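Local coordinates for protein acylneuraminate lyase (Mycoplasma synoviae, PDB 4N4P) that belongs to the dihydrodipicolinate synthetase family of TIM-barrel proteins and, as its name implies, is probably a lyase, assembled from four copies of the chain, at residues 29-34 with 68-73; 59-63 with 90-94; 218-222 with 237-241. All blocks are in the same frame, centred on the assembly; numbering follows the deposited sequence.

Contact 1 of 3, residues 29-34 with 68-73; sequences VKEVVN and LVAEAN
Two helices can approach closely where one presents a small residue to the other, and Ala72 illustrates the principle here. Both segments, 29-34 and 68-73, are regular alpha-helix; their axes pass 8.8 Å apart at a crossing angle of -47°, and the nearest CA atoms are those of Lys30 and Ala72, 5.3 Å apart. Lys30 gives up most surface. Its CA-to-CB bond points sideways, but with chi1 m (-46°) and chi2 near -93° the side chain bends over segment 68-73: Lys30 CD lies 3.5 Å from Ala72 CB and 3.3 Å from Leu68 O, while Lys30 CE touches Leu68 CD2 at 3.4 Å. At the tip, Lys30 NZ forms a salt bridge with Glu71 OE1 (3.0 Å). Val33, in rotamer t, packs against Ala72, with Val33 CG1 3.8 Å from Ala72 CB and Val33 CG2 3.9 Å from Val69 CG2. One turn earlier Val29, also t, sets its CG1 3.6 Å from Val69 CG2. A water donates to Asn34 OD1 (2.8 Å) and Ala72 O (3.0 Å), both of which also accept from Arg76. These are successive outer helices of a TIM barrel, 26-39 and 59-73, joined through strand 44-47; Val33 rests on Ile45 and Val69 on Ile47 of that strand, and Val69 also reaches Leu79 of strand 78-82.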
ATOM      1  N   VAL A  29      28.923 -20.595 -17.955  1.00 16.20           N
ATOM      2  CA  VAL A  29      29.275 -19.859 -16.727  1.00 16.52           C
ATOM      3  C   VAL A  29      30.662 -19.229 -16.904  1.00 16.59           C
ATOM      4  O   VAL A  29      30.873 -18.039 -16.635  1.00 15.50           O
ATOM      5  CB  VAL A  29      29.224 -20.764 -15.473  1.00 16.01           C
ATOM      6  CG1 VAL A  29      29.785 -20.024 -14.253  1.00 15.65           C
ATOM      7  CG2 VAL A  29      27.796 -21.249 -15.219  1.00 16.87           C
ATOM      8  N   LYS A  30      31.613 -20.009 -17.426  1.00 16.91           N
ATOM      9  CA  LYS A  30      32.959 -19.487 -17.605  1.00 16.81           C
ATOM     10  C   LYS A  30      33.008 -18.359 -18.634  1.00 15.64           C
ATOM     11  O   LYS A  30      33.708 -17.358 -18.428  1.00 15.05           O
ATOM     12  CB  LYS A  30      33.960 -20.595 -17.967  1.00 18.12           C
ATOM     13  CG  LYS A  30      33.863 -21.877 -17.111  1.00 21.75           C
ATOM     14  CD  LYS A  30      34.812 -21.819 -15.916  1.00 25.82           C
ATOM     15  CE  LYS A  30      34.980 -23.144 -15.220  1.00 26.77           C
ATOM     16  NZ  LYS A  30      36.349 -23.772 -15.335  1.00 28.98           N
ATOM     17  N   GLU A  31      32.251 -18.491 -19.726  1.00 14.23           N
ATOM     18  CA  GLU A  31      32.247 -17.429 -20.744  1.00 13.04           C
ATOM     19  C   GLU A  31      31.622 -16.141 -20.201  1.00 11.54           C
ATOM     20  O   GLU A  31      32.086 -15.060 -20.514  1.00 11.29           O
ATOM     21  CB  GLU A  31      31.493 -17.847 -22.006  1.00 13.98           C
ATOM     22  CG  GLU A  31      32.170 -18.973 -22.800  1.00 15.30           C
ATOM     23  CD  GLU A  31      31.561 -19.141 -24.183  1.00 22.16           C
ATOM     24  OE1 GLU A  31      31.064 -18.144 -24.775  1.00 19.87           O
ATOM     25  OE2 GLU A  31      31.592 -20.284 -24.690  1.00 24.83           O
ATOM     26  N   VAL A  32      30.555 -16.259 -19.423  1.00 11.11           N
ATOM     27  CA  VAL A  32      29.949 -15.061 -18.831  1.00 10.94           C
ATOM     28  C   VAL A  32      30.947 -14.376 -17.894  1.00 11.03           C
ATOM     29  O   VAL A  32      31.063 -13.164 -17.903  1.00 10.17           O
ATOM     30  CB  VAL A  32      28.644 -15.395 -18.092  1.00 10.93           C
ATOM     31  CG1 VAL A  32      28.224 -14.269 -17.133  1.00 10.97           C
ATOM     32  CG2 VAL A  32      27.542 -15.706 -19.128  1.00 11.54           C
ATOM     33  N   VAL A  33      31.636 -15.154 -17.060  1.00 10.23           N
ATOM     34  CA  VAL A  33      32.645 -14.568 -16.150  1.00 10.51           C
ATOM     35  C   VAL A  33      33.709 -13.810 -16.949  1.00 10.52           C
ATOM     36  O   VAL A  33      34.009 -12.641 -16.657  1.00 10.36           O
ATOM     37  CB  VAL A  33      33.268 -15.627 -15.186  1.00 10.04           C
ATOM     38  CG1 VAL A  33      34.467 -15.021 -14.362  1.00 10.12           C
ATOM     39  CG2 VAL A  33      32.215 -16.173 -14.232  1.00 11.05           C
ATOM     40  N   ASN A  34      34.280 -14.444 -17.983  1.00 10.64           N
ATOM     41  CA  ASN A  34      35.270 -13.752 -18.802  1.00 10.98           C
ATOM     42  C   ASN A  34      34.733 -12.482 -19.441  1.00 11.40           C
ATOM     43  O   ASN A  34      35.442 -11.488 -19.524  1.00 12.32           O
ATOM     44  CB  ASN A  34      35.848 -14.671 -19.893  1.00 11.17           C
ATOM     45  CG  ASN A  34      36.659 -15.844 -19.335  1.00 14.35           C
ATOM     46  OD1 ASN A  34      37.096 -15.865 -18.180  1.00 15.66           O
ATOM     47  ND2 ASN A  34      36.889 -16.835 -20.201  1.00 18.64           N
ATOM     48  N   LEU A  68      32.650 -23.053 -10.658  1.00 11.19           N
ATOM     49  CA  LEU A  68      32.979 -22.641 -12.011  1.00 12.14           C
ATOM     50  C   LEU A  68      33.347 -21.172 -12.062  1.00 11.21           C
ATOM     51  O   LEU A  68      34.248 -20.787 -12.807  1.00 10.71           O
ATOM     52  CB  LEU A  68      31.819 -22.916 -12.962  1.00 12.48           C
ATOM     53  CG  LEU A  68      31.428 -24.365 -13.254  1.00 14.81           C
ATOM     54  CD1 LEU A  68      30.080 -24.386 -13.982  1.00 15.24           C
ATOM     55  CD2 LEU A  68      32.503 -25.124 -14.048  1.00 17.48           C
ATOM     56  N   VAL A  69      32.661 -20.359 -11.260  1.00 10.64           N
ATOM     57  CA  VAL A  69      32.954 -18.928 -11.236  1.00  9.99           C
ATOM     58  C   VAL A  69      34.333 -18.657 -10.634  1.00 10.81           C
ATOM     59  O   VAL A  69      35.134 -17.874 -11.185  1.00  9.80           O
ATOM     60  CB  VAL A  69      31.863 -18.124 -10.474  1.00 10.22           C
ATOM     61  CG1 VAL A  69      32.339 -16.711 -10.173  1.00  9.41           C
ATOM     62  CG2 VAL A  69      30.571 -18.077 -11.311  1.00  9.20           C
ATOM     63  N   ALA A  70      34.607 -19.307  -9.508  1.00 11.41           N
ATOM     64  CA  ALA A  70      35.890 -19.116  -8.831  1.00 11.88           C
ATOM     65  C   ALA A  70      37.042 -19.557  -9.734  1.00 13.41           C
ATOM     66  O   ALA A  70      38.062 -18.868  -9.813  1.00 13.50           O
ATOM     67  CB  ALA A  70      35.918 -19.847  -7.529  1.00 12.41           C
ATOM     68  N   GLU A  71      36.854 -20.679 -10.431  1.00 13.33           N
ATOM     69  CA  GLU A  71      37.804 -21.155 -11.452  1.00 14.45           C
ATOM     70  C   GLU A  71      38.042 -20.174 -12.581  1.00 13.82           C
ATOM     71  O   GLU A  71      39.183 -19.781 -12.842  1.00 14.79           O
ATOM     72  CB  GLU A  71      37.359 -22.520 -12.006  1.00 15.01           C
ATOM     73  CG  GLU A  71      37.446 -23.613 -10.951  1.00 20.57           C
ATOM     74  CD  GLU A  71      36.961 -24.973 -11.442  1.00 25.49           C
ATOM     75  OE1 GLU A  71      36.580 -25.102 -12.635  1.00 28.13           O
ATOM     76  OE2 GLU A  71      36.966 -25.910 -10.613  1.00 29.39           O
ATOM     77  N   ALA A  72      36.966 -19.762 -13.249  1.00 12.90           N
ATOM     78  CA  ALA A  72      37.045 -18.804 -14.341  1.00 12.77           C
ATOM     79  C   ALA A  72      37.622 -17.460 -13.923  1.00 12.47           C
ATOM     80  O   ALA A  72      38.379 -16.842 -14.678  1.00 13.33           O
ATOM     81  CB  ALA A  72      35.655 -18.597 -14.962  1.00 11.91           C
ATOM     82  N   ASN A  73      37.218 -16.983 -12.757  1.00 12.34           N
ATOM     83  CA  ASN A  73      37.691 -15.673 -12.284  1.00 12.21           C
ATOM     84  C   ASN A  73      39.199 -15.724 -12.009  1.00 13.11           C
ATOM     85  O   ASN A  73      39.912 -14.784 -12.343  1.00 12.66           O
ATOM     86  CB  ASN A  73      36.970 -15.276 -11.017  1.00 12.09           C
ATOM     87  CG  ASN A  73      37.461 -13.962 -10.470  1.00 12.50           C
ATOM     88  OD1 ASN A  73      37.589 -12.975 -11.207  1.00  9.71           O
ATOM     89  ND2 ASN A  73      37.759 -13.946  -9.183  1.00  8.93           N
TER
HETATM   90  O   HOH W   1      39.094 -17.646 -17.470  1.00 25.83           O

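Contact 2 of 3, residues 59-63 with 90-94; sequences FEDKK and ETKEL
How one aromatic ring can bridge two well-separated helices is seen where segments 59-63 and 90-94, both alpha-helical, run nearly parallel (14°) with axes 11.0 Å apart. Phe59 CA faces Glu90 CA at 7.1 Å, and one turn on Lys63 CA faces Leu94 CA at 6.9 Å. Phe59, chi1 t and chi2 50°, spans the gap. Glu90, in an extended m,t conformation, lays its CG over one face of the Phe59 ring, 3.8 Å from the centroid and 11° off the normal, a CH-pi contact. Glu90 OE1 accepts from a water (2.7 Å) that in turn accepts from NZ of the extended Lys62 (2.8 Å). Thr91 turns away. Glu93 puts CB at the ring edge, 3.8 Å from Phe59 CZ; its OE1 and Lys63 NZ share a second water, at 3.2 and 3.0 Å, the lysine bond being weak, while Lys63 NZ is salt-bridged to Glu60 OE2 (3.1 Å). Leu94, rotamer m,t, closes the interface, CD2 lying 3.7 Å from Phe59 CE1 and CD1 3.9 Å from Lys62 CD. The pair joins neighbouring barrel helices 59-73 and 88-100, linked in sequence through strand 78-82; Thr91 continues the packing onto Ile128 of helix 118-131.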
ATOM      1  N   PHE A  59      20.516 -27.502  -5.356  1.00 12.79           N
ATOM      2  CA  PHE A  59      21.643 -27.368  -4.446  1.00 12.44           C
ATOM      3  C   PHE A  59      22.951 -27.705  -5.148  1.00 13.18           C
ATOM      4  O   PHE A  59      23.932 -26.967  -5.034  1.00 13.52           O
ATOM      5  CB  PHE A  59      21.415 -28.269  -3.242  1.00 13.31           C
ATOM      6  CG  PHE A  59      22.531 -28.241  -2.227  1.00 12.25           C
ATOM      7  CD1 PHE A  59      23.027 -27.038  -1.736  1.00 14.61           C
ATOM      8  CD2 PHE A  59      23.060 -29.429  -1.752  1.00 14.85           C
ATOM      9  CE1 PHE A  59      24.044 -27.038  -0.786  1.00 15.85           C
ATOM     10  CE2 PHE A  59      24.075 -29.435  -0.805  1.00 17.30           C
ATOM     11  CZ  PHE A  59      24.566 -28.234  -0.324  1.00 17.39           C
ATOM     12  N   GLU A  60      22.954 -28.803  -5.896  1.00 13.59           N
ATOM     13  CA  GLU A  60      24.119 -29.206  -6.672  1.00 14.87           C
ATOM     14  C   GLU A  60      24.503 -28.196  -7.767  1.00 14.31           C
ATOM     15  O   GLU A  60      25.701 -27.966  -8.008  1.00 14.83           O
ATOM     16  CB  GLU A  60      23.912 -30.614  -7.251  1.00 15.50           C
ATOM     17  CG  GLU A  60      23.940 -31.711  -6.172  1.00 20.19           C
ATOM     18  CD  GLU A  60      25.312 -31.879  -5.512  1.00 26.87           C
ATOM     19  OE1 GLU A  60      26.340 -31.807  -6.237  1.00 29.99           O
ATOM     20  OE2 GLU A  60      25.369 -32.076  -4.275  1.00 28.48           O
ATOM     21  N   ASP A  61      23.502 -27.589  -8.408  1.00 13.73           N
ATOM     22  CA  ASP A  61      23.745 -26.533  -9.407  1.00 13.99           C
ATOM     23  C   ASP A  61      24.474 -25.339  -8.735  1.00 13.37           C
ATOM     24  O   ASP A  61      25.404 -24.757  -9.322  1.00 13.52           O
ATOM     25  CB  ASP A  61      22.442 -25.978 -10.011  1.00 13.94           C
ATOM     26  CG  ASP A  61      21.724 -26.919 -10.998  1.00 17.95           C
ATOM     27  OD1 ASP A  61      22.339 -27.814 -11.645  1.00 17.55           O
ATOM     28  OD2 ASP A  61      20.495 -26.682 -11.165  1.00 19.65           O
ATOM     29  N   LYS A  62      24.013 -24.957  -7.537  1.00 12.71           N
ATOM     30  CA  LYS A  62      24.576 -23.807  -6.801  1.00 12.44           C
ATOM     31  C   LYS A  62      26.057 -24.022  -6.503  1.00 12.68           C
ATOM     32  O   LYS A  62      26.897 -23.153  -6.758  1.00 12.05           O
ATOM     33  CB  LYS A  62      23.805 -23.537  -5.513  1.00 11.80           C
ATOM     34  CG  LYS A  62      22.371 -23.047  -5.758  1.00 10.91           C
ATOM     35  CD  LYS A  62      21.587 -23.004  -4.470  1.00 11.32           C
ATOM     36  CE  LYS A  62      20.095 -22.862  -4.724  1.00 11.32           C
ATOM     37  NZ  LYS A  62      19.339 -22.643  -3.447  1.00 10.37           N
ATOM     38  N   LYS A  63      26.385 -25.213  -6.009  1.00 12.43           N
ATOM     39  CA  LYS A  63      27.778 -25.557  -5.749  1.00 13.13           C
ATOM     40  C   LYS A  63      28.601 -25.532  -7.016  1.00 12.58           C
ATOM     41  O   LYS A  63      29.728 -25.066  -6.996  1.00 12.00           O
ATOM     42  CB  LYS A  63      27.872 -26.959  -5.155  1.00 13.40           C
ATOM     43  CG  LYS A  63      27.315 -27.116  -3.777  1.00 17.10           C
ATOM     44  CD  LYS A  63      27.076 -28.628  -3.632  1.00 21.78           C
ATOM     45  CE  LYS A  63      27.309 -29.078  -2.248  1.00 26.09           C
ATOM     46  NZ  LYS A  63      27.095 -30.563  -2.178  1.00 24.35           N
ATOM     47  N   GLU A  90      21.553 -26.427   3.865  1.00 15.18           N
ATOM     48  CA  GLU A  90      22.187 -26.185   2.572  1.00 13.37           C
ATOM     49  C   GLU A  90      22.929 -24.840   2.537  1.00 12.30           C
ATOM     50  O   GLU A  90      24.046 -24.771   2.044  1.00 12.58           O
ATOM     51  CB  GLU A  90      21.169 -26.273   1.438  1.00 13.55           C
ATOM     52  CG  GLU A  90      20.736 -27.712   1.167  1.00 14.41           C
ATOM     53  CD  GLU A  90      19.805 -27.826  -0.010  1.00 18.09           C
ATOM     54  OE1 GLU A  90      19.412 -26.769  -0.577  1.00 14.83           O
ATOM     55  OE2 GLU A  90      19.496 -28.992  -0.377  1.00 16.12           O
ATOM     56  N   THR A  91      22.300 -23.787   3.057  1.00 12.71           N
ATOM     57  CA  THR A  91      22.916 -22.460   3.132  1.00 12.13           C
ATOM     58  C   THR A  91      24.265 -22.478   3.879  1.00 12.49           C
ATOM     59  O   THR A  91      25.264 -21.924   3.405  1.00 12.52           O
ATOM     60  CB  THR A  91      21.933 -21.469   3.765  1.00 12.00           C
ATOM     61  OG1 THR A  91      20.753 -21.400   2.946  1.00 12.23           O
ATOM     62  CG2 THR A  91      22.556 -20.058   3.888  1.00 12.70           C
ATOM     63  N   LYS A  92      24.305 -23.181   5.012  1.00 12.74           N
ATOM     64  CA  LYS A  92      25.549 -23.361   5.770  1.00 13.42           C
ATOM     65  C   LYS A  92      26.646 -24.080   4.970  1.00 13.34           C
ATOM     66  O   LYS A  92      27.810 -23.675   5.007  1.00 12.95           O
ATOM     67  CB  LYS A  92      25.268 -24.102   7.081  1.00 14.20           C
ATOM     68  CG  LYS A  92      24.344 -23.361   8.033  1.00 16.29           C
ATOM     69  CD  LYS A  92      23.797 -24.306   9.099  1.00 21.75           C
ATOM     70  CE  LYS A  92      24.898 -24.799  10.029  1.00 24.78           C
ATOM     71  NZ  LYS A  92      24.477 -26.052  10.733  1.00 28.19           N
ATOM     72  N   GLU A  93      26.281 -25.122   4.223  1.00 13.88           N
ATOM     73  CA  GLU A  93      27.230 -25.803   3.336  1.00 14.14           C
ATOM     74  C   GLU A  93      27.740 -24.869   2.236  1.00 14.46           C
ATOM     75  O   GLU A  93      28.938 -24.899   1.875  1.00 12.72           O
ATOM     76  CB  GLU A  93      26.606 -27.057   2.709  1.00 15.70           C
ATOM     77  CG  GLU A  93      26.329 -28.182   3.706  1.00 20.22           C
ATOM     78  CD  GLU A  93      27.608 -28.686   4.382  1.00 28.95           C
ATOM     79  OE1 GLU A  93      28.572 -29.000   3.653  1.00 32.38           O
ATOM     80  OE2 GLU A  93      27.655 -28.751   5.636  1.00 33.00           O
ATOM     81  N   LEU A  94      26.836 -24.049   1.687  1.00 13.75           N
ATOM     82  CA  LEU A  94      27.247 -23.070   0.686  1.00 13.31           C
ATOM     83  C   LEU A  94      28.200 -22.011   1.274  1.00 13.18           C
ATOM     84  O   LEU A  94      29.154 -21.625   0.623  1.00 13.84           O
ATOM     85  CB  LEU A  94      26.016 -22.404   0.047  1.00 13.20           C
ATOM     86  CG  LEU A  94      25.128 -23.325  -0.784  1.00 13.09           C
ATOM     87  CD1 LEU A  94      24.013 -22.492  -1.461  1.00 11.68           C
ATOM     88  CD2 LEU A  94      25.919 -24.069  -1.856  1.00 14.47           C
TER
HETATM   89  O   HOH W   2      20.255 -24.364  -1.425  1.00 17.11           O
HETATM   90  O   HOH W   3      27.633 -29.810   0.705  1.00 39.58           O

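Contact 3 of 3, residues 218-222 with 237-241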
ATOM      1  N   GLY A 218      28.309   2.426 -19.160  1.00  8.51           N
ATOM      2  CA  GLY A 218      27.336   3.513 -18.940  1.00  8.64           C
ATOM      3  C   GLY A 218      27.235   3.846 -17.462  1.00  7.76           C
ATOM      4  O   GLY A 218      27.142   5.025 -17.088  1.00  7.28           O
ATOM      5  N   ALA A 219      27.358   2.824 -16.622  1.00  7.48           N
ATOM      6  CA  ALA A 219      27.329   3.042 -15.159  1.00  7.86           C
ATOM      7  C   ALA A 219      28.629   3.684 -14.659  1.00  8.24           C
ATOM      8  O   ALA A 219      28.608   4.649 -13.844  1.00  7.00           O
ATOM      9  CB  ALA A 219      27.044   1.714 -14.426  1.00  7.32           C
ATOM     10  N   ASN A 220      29.760   3.186 -15.163  1.00  7.42           N
ATOM     11  CA  ASN A 220      31.045   3.795 -14.840  1.00  8.37           C
ATOM     12  C   ASN A 220      31.121   5.235 -15.288  1.00  7.99           C
ATOM     13  O   ASN A 220      31.743   6.044 -14.605  1.00  8.40           O
ATOM     14  CB  ASN A 220      32.229   3.004 -15.431  1.00  7.71           C
ATOM     15  CG  ASN A 220      32.651   1.853 -14.543  1.00  9.91           C
ATOM     16  OD1 ASN A 220      32.954   0.734 -15.025  1.00 13.60           O
ATOM     17  ND2 ASN A 220      32.678   2.103 -13.252  1.00  6.37           N
ATOM     18  N   ALA A 221      30.452   5.570 -16.394  1.00  7.64           N
ATOM     19  CA  ALA A 221      30.494   6.940 -16.878  1.00  7.75           C
ATOM     20  C   ALA A 221      29.880   7.855 -15.828  1.00  7.52           C
ATOM     21  O   ALA A 221      30.367   8.973 -15.612  1.00  7.49           O
ATOM     22  CB  ALA A 221      29.785   7.086 -18.250  1.00  8.12           C
ATOM     23  N   ILE A 222      28.826   7.378 -15.182  1.00  6.97           N
ATOM     24  CA  ILE A 222      28.158   8.156 -14.122  1.00  7.32           C
ATOM     25  C   ILE A 222      29.107   8.329 -12.922  1.00  7.43           C
ATOM     26  O   ILE A 222      29.293   9.434 -12.416  1.00  7.55           O
ATOM     27  CB  ILE A 222      26.834   7.508 -13.665  1.00  7.09           C
ATOM     28  CG1 ILE A 222      25.795   7.538 -14.797  1.00  8.30           C
ATOM     29  CG2 ILE A 222      26.254   8.237 -12.445  1.00  6.54           C
ATOM     30  CD1 ILE A 222      24.689   6.533 -14.556  1.00  6.84           C
ATOM     31  N   LEU A 237      23.951  11.647 -17.944  1.00  6.66           N
ATOM     32  CA  LEU A 237      24.309  10.220 -18.044  1.00  7.43           C
ATOM     33  C   LEU A 237      23.345   9.327 -17.246  1.00  7.23           C
ATOM     34  O   LEU A 237      23.123   8.154 -17.601  1.00  7.49           O
ATOM     35  CB  LEU A 237      25.749   9.962 -17.572  1.00  6.74           C
ATOM     36  CG  LEU A 237      26.827  10.619 -18.452  1.00  9.06           C
ATOM     37  CD1 LEU A 237      28.145  10.586 -17.664  1.00 10.70           C
ATOM     38  CD2 LEU A 237      26.986   9.949 -19.826  1.00 11.71           C
ATOM     39  N   THR A 238      22.792   9.880 -16.170  1.00  6.40           N
ATOM     40  CA  THR A 238      21.768   9.161 -15.415  1.00  6.47           C
ATOM     41  C   THR A 238      20.480   9.064 -16.256  1.00  6.61           C
ATOM     42  O   THR A 238      19.860   7.995 -16.322  1.00  5.53           O
ATOM     43  CB  THR A 238      21.473   9.837 -14.074  1.00  6.14           C
ATOM     44  OG1 THR A 238      22.625   9.694 -13.214  1.00  7.75           O
ATOM     45  CG2 THR A 238      20.228   9.184 -13.378  1.00  5.82           C
ATOM     46  N   HIS A 239      20.092  10.169 -16.900  1.00  6.21           N
ATOM     47  CA  HIS A 239      18.872  10.118 -17.742  1.00  7.55           C
ATOM     48  C   HIS A 239      19.036   9.076 -18.832  1.00  7.76           C
ATOM     49  O   HIS A 239      18.134   8.274 -19.065  1.00  7.59           O
ATOM     50  CB  HIS A 239      18.550  11.502 -18.329  1.00  8.22           C
ATOM     51  CG  HIS A 239      18.262  12.533 -17.273  1.00  8.43           C
ATOM     52  ND1 HIS A 239      17.573  12.236 -16.117  1.00 10.08           N
ATOM     53  CD2 HIS A 239      18.574  13.851 -17.199  1.00 10.23           C
ATOM     54  CE1 HIS A 239      17.473  13.326 -15.370  1.00  8.56           C
ATOM     55  NE2 HIS A 239      18.061  14.324 -16.009  1.00 11.45           N
ATOM     56  N   THR A 240      20.224   9.041 -19.445  1.00  8.13           N
ATOM     57  CA  THR A 240      20.517   8.032 -20.456  1.00  9.06           C
ATOM     58  C   THR A 240      20.477   6.622 -19.878  1.00  7.73           C
ATOM     59  O   THR A 240      19.838   5.743 -20.439  1.00  7.90           O
ATOM     60  CB  THR A 240      21.864   8.291 -21.136  1.00  9.39           C
ATOM     61  OG1 THR A 240      21.780   9.569 -21.776  1.00  9.32           O
ATOM     62  CG2 THR A 240      22.148   7.212 -22.213  1.00 11.54           C
ATOM     63  N   TYR A 241      21.165   6.418 -18.755  1.00  7.40           N
ATOM     64  CA  TYR A 241      21.188   5.106 -18.106  1.00  6.42           C
ATOM     65  C   TYR A 241      19.783   4.632 -17.746  1.00  6.20           C
ATOM     66  O   TYR A 241      19.421   3.472 -17.923  1.00  6.21           O
ATOM     67  CB  TYR A 241      22.093   5.127 -16.854  1.00  6.10           C
ATOM     68  CG  TYR A 241      22.548   3.738 -16.492  1.00  6.32           C
ATOM     69  CD1 TYR A 241      23.638   3.148 -17.152  1.00  6.52           C
ATOM     70  CD2 TYR A 241      21.827   2.975 -15.562  1.00  8.06           C
ATOM     71  CE1 TYR A 241      24.025   1.849 -16.866  1.00  8.13           C
ATOM     72  CE2 TYR A 241      22.204   1.661 -15.263  1.00  8.16           C
ATOM     73  CZ  TYR A 241      23.316   1.114 -15.926  1.00  7.31           C
ATOM     74  OH  TYR A 241      23.711  -0.162 -15.653  1.00  9.01           O
TER
HETATM   75  O   HOH W   4      25.041   6.406 -18.775  1.00 16.29           O
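Antiparallel helix pairs fit by matching bumps to hollows, and segments 218-222 and 237-241 do so at 157°, with axes 9.5 Å apart. One hollow is at Gly218: the Tyr241 ring lies against bare backbone, its CD1 3.7 Å from Gly218 C and its CE1 3.5 Å from Ala219 N, where a CB on residue 218 would sit only 3.3 Å from Tyr241 CD1. In return Ile222 wedges between two residues one turn apart, CG1 3.7 Å from Leu237 CB and CD1 3.7 Å from Tyr241 CB. Leu237 then fills the shallow site over Ala221, with its CD1 3.4 Å from Ala221 O and 3.9 Å from Ala221 CB. The helices involved, 212-227 and 231-248, follow the last barrel strand, 206-209. No direct hydrogen bond crosses the contact; a water donating to Gly218 O (3.0 Å) and Leu237 O (2.8 Å) links the backbones, and Tyr241 OH is hydrogen-bonded to Thr211. The chemistry thus implies an interface held chiefly by apolar fit.

How the contacts relate
Contacts 1 and 2 share helix 59-73, whose C-terminal end packs on helix 26-39 and whose start packs on helix 88-100; their centres are 18 Å apart and their nearest atoms about 5 Å, without touching. Their segments alternate along the chain because contact 2 takes the start of the shared helix and contact 1 its end. Contact 3 comes later and joins helices after the last strand; its centre is 26 Å from that of contact 1 and 36 Å from that of contact 2, on the opposite side of the chain's centre from the latter. Of the three, contact 3 alone adjoins a second subunit, where His239 is hydrogen-bonded to Glu177 of that subunit.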